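Local coordinates for protein endoglucanase (Uncultured bacterium, PDB 3X17) that probably hydrolyses internal beta-1,4-glucosidic bonds of cellulose, as a family 9 endoglucanase with an Ig-like domain ahead of its helical catalytic barrel, at residues A285-A290 with L347-G352. Residues are numbered along the deposited sequence; the frame is centred on the assembly and turned at random.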
loop_
_atom_site.group_PDB
_atom_site.type_symbol
_atom_site.label_atom_id
_atom_site.label_comp_id
_atom_site.label_asym_id
_atom_site.label_seq_id
_atom_site.Cartn_x
_atom_site.Cartn_y
_atom_site.Cartn_z
ATOM N N ALA A 285 -6.684 -16.062 5.562
ATOM C CA ALA A 285 -6.689 -15.889 7.016
ATOM C C ALA A 285 -6.867 -17.244 7.675
ATOM O O ALA A 285 -6.364 -17.480 8.784
ATOM C CB ALA A 285 -7.814 -14.944 7.447
ATOM N N ALA A 286 -7.635 -18.110 7.016
ATOM C CA ALA A 286 -7.854 -19.456 7.534
ATOM C C ALA A 286 -6.510 -20.179 7.695
ATOM O O ALA A 286 -6.306 -20.902 8.665
ATOM C CB ALA A 286 -8.793 -20.241 6.618
ATOM N N ARG A 287 -5.606 -19.967 6.771
ATOM C CA ARG A 287 -4.319 -20.595 6.802
ATOM C C ARG A 287 -3.459 -19.920 7.837
ATOM O O ARG A 287 -2.774 -20.556 8.568
ATOM C CB ARG A 287 -3.655 -20.527 5.428
ATOM C CG ARG A 287 -2.180 -20.798 5.404
ATOM C CD ARG A 287 -1.451 -19.866 4.481
ATOM N NE ARG A 287 -2.133 -19.798 3.233
ATOM C CZ ARG A 287 -2.106 -18.799 2.371
ATOM N NH1 ARG A 287 -1.393 -17.733 2.561
ATOM N NH2 ARG A 287 -2.807 -18.916 1.285
ATOM N N ILE A 288 -3.513 -18.617 7.890
ATOM C CA ILE A 288 -2.541 -17.883 8.668
ATOM C C ILE A 288 -2.916 -17.818 10.158
ATOM O O ILE A 288 -2.028 -17.772 11.019
ATOM C CB ILE A 288 -2.296 -16.481 8.052
ATOM C CG1 ILE A 288 -1.511 -16.602 6.753
ATOM C CG2 ILE A 288 -1.553 -15.579 8.987
ATOM C CD1 ILE A 288 -1.547 -15.336 5.923
ATOM N N PHE A 289 -4.214 -17.805 10.473
ATOM C CA PHE A 289 -4.646 -17.601 11.873
ATOM C C PHE A 289 -4.681 -18.934 12.596
ATOM O O PHE A 289 -5.019 -18.976 13.771
ATOM C CB PHE A 289 -6.056 -16.975 11.960
ATOM C CG PHE A 289 -6.064 -15.481 11.911
ATOM C CD1 PHE A 289 -6.037 -14.816 10.690
ATOM C CD2 PHE A 289 -6.138 -14.732 13.092
ATOM C CE1 PHE A 289 -6.018 -13.421 10.636
ATOM C CE2 PHE A 289 -6.122 -13.332 13.047
ATOM C CZ PHE A 289 -6.095 -12.681 11.810
ATOM N N ALA A 290 -4.473 -20.028 11.860
ATOM C CA ALA A 290 -4.647 -21.367 12.429
ATOM C C ALA A 290 -3.893 -21.630 13.756
ATOM O O ALA A 290 -4.480 -22.168 14.680
ATOM C CB ALA A 290 -4.341 -22.461 11.398
ATOM N N LEU A 347 -8.272 -20.940 -1.637
ATOM C CA LEU A 347 -9.107 -22.022 -1.151
ATOM C C LEU A 347 -8.443 -23.385 -1.385
ATOM O O LEU A 347 -8.509 -24.260 -0.523
ATOM C CB LEU A 347 -10.504 -21.969 -1.797
ATOM C CG LEU A 347 -11.451 -21.001 -1.054
ATOM C CD1 LEU A 347 -12.615 -20.542 -1.937
ATOM C CD2 LEU A 347 -11.955 -21.677 0.214
ATOM N N TRP A 348 -7.893 -23.577 -2.585
ATOM C CA TRP A 348 -7.099 -24.772 -2.891
ATOM C C TRP A 348 -5.967 -24.985 -1.885
ATOM O O TRP A 348 -5.735 -26.111 -1.429
ATOM C CB TRP A 348 -6.519 -24.711 -4.309
ATOM C CG TRP A 348 -5.681 -25.927 -4.616
ATOM C CD1 TRP A 348 -6.084 -27.244 -4.546
ATOM C CD2 TRP A 348 -4.281 -25.957 -4.902
ATOM N NE1 TRP A 348 -5.030 -28.079 -4.810
ATOM C CE2 TRP A 348 -3.906 -27.322 -5.018
ATOM C CE3 TRP A 348 -3.320 -24.971 -5.133
ATOM C CZ2 TRP A 348 -2.617 -27.715 -5.349
ATOM C CZ3 TRP A 348 -2.029 -25.366 -5.445
ATOM C CH2 TRP A 348 -1.689 -26.723 -5.550
ATOM N N VAL A 349 -5.274 -23.897 -1.539
ATOM C CA VAL A 349 -4.076 -23.971 -0.699
ATOM C C VAL A 349 -4.432 -24.440 0.692
ATOM O O VAL A 349 -3.713 -25.268 1.258
ATOM C CB VAL A 349 -3.324 -22.612 -0.584
ATOM C CG1 VAL A 349 -2.326 -22.655 0.571
ATOM C CG2 VAL A 349 -2.616 -22.263 -1.877
ATOM N N VAL A 350 -5.520 -23.918 1.265
ATOM C CA VAL A 350 -5.897 -24.292 2.654
ATOM C C VAL A 350 -6.732 -25.591 2.778
ATOM O O VAL A 350 -6.688 -26.269 3.815
ATOM C CB VAL A 350 -6.596 -23.106 3.401
ATOM C CG1 VAL A 350 -7.953 -22.761 2.775
ATOM C CG2 VAL A 350 -6.699 -23.361 4.924
ATOM N N THR A 351 -7.494 -25.939 1.738
ATOM C CA THR A 351 -8.338 -27.147 1.801
ATOM C C THR A 351 -7.756 -28.346 1.052
ATOM O O THR A 351 -8.122 -29.471 1.329
ATOM C CB THR A 351 -9.778 -26.929 1.269
ATOM O OG1 THR A 351 -9.754 -26.811 -0.164
ATOM C CG2 THR A 351 -10.448 -25.674 1.915
ATOM N N GLY A 352 -6.999 -28.080 -0.005
ATOM C CA GLY A 352 -6.425 -29.136 -0.799
ATOM C C GLY A 352 -7.419 -29.743 -1.765
ATOM O O GLY A 352 -7.065 -30.619 -2.526
#
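Two helices of the (alpha/alpha)6 barrel, 272-288 and 337-351, come side by side at their C-terminal ends, where Ala286 and Arg287 face Val349 and Val350. Arg287 and Val350 have the nearest pair of CA atoms across the two segments, 5.8 Å apart. Val350 reaches over with a single methyl: CG2, set anti to its own backbone N, lies 4.1 Å from Ala286 CB and 4.0 Å from the backbone N of Arg287. It therefore packs against the helix backbone itself, with the methyl of Ala286 flanking it. Ala286 also touches Leu301 of helix 294-312, which follows helix 272-288 in the chain.

The side chain of Arg287 carries the contact on to Val349. Its CG leaves anti to the backbone N (chi1 164°), and bends further along, at chi2 and chi3, bring the guanidinium beside Val349. There Val349 CG1 approaches the planar group obliquely, 3.8 Å from Arg287 NH2 and 3.9 Å from Arg287 NE. No hydrogen bond joins the two segments; Arg287 NH2 forms a salt bridge with Glu346, just before 347-352, and NH1 one with Glu199 of helix 184-200. These bonds to residues outside the two segments should limit rotation of the guanidinium and tie three helices together through one side chain.

Small apolar contacts between neighbouring helix ends, flanked by a bridging arginine, here join two helices of the (alpha/alpha)6 barrel that characterises glycoside hydrolase family 9.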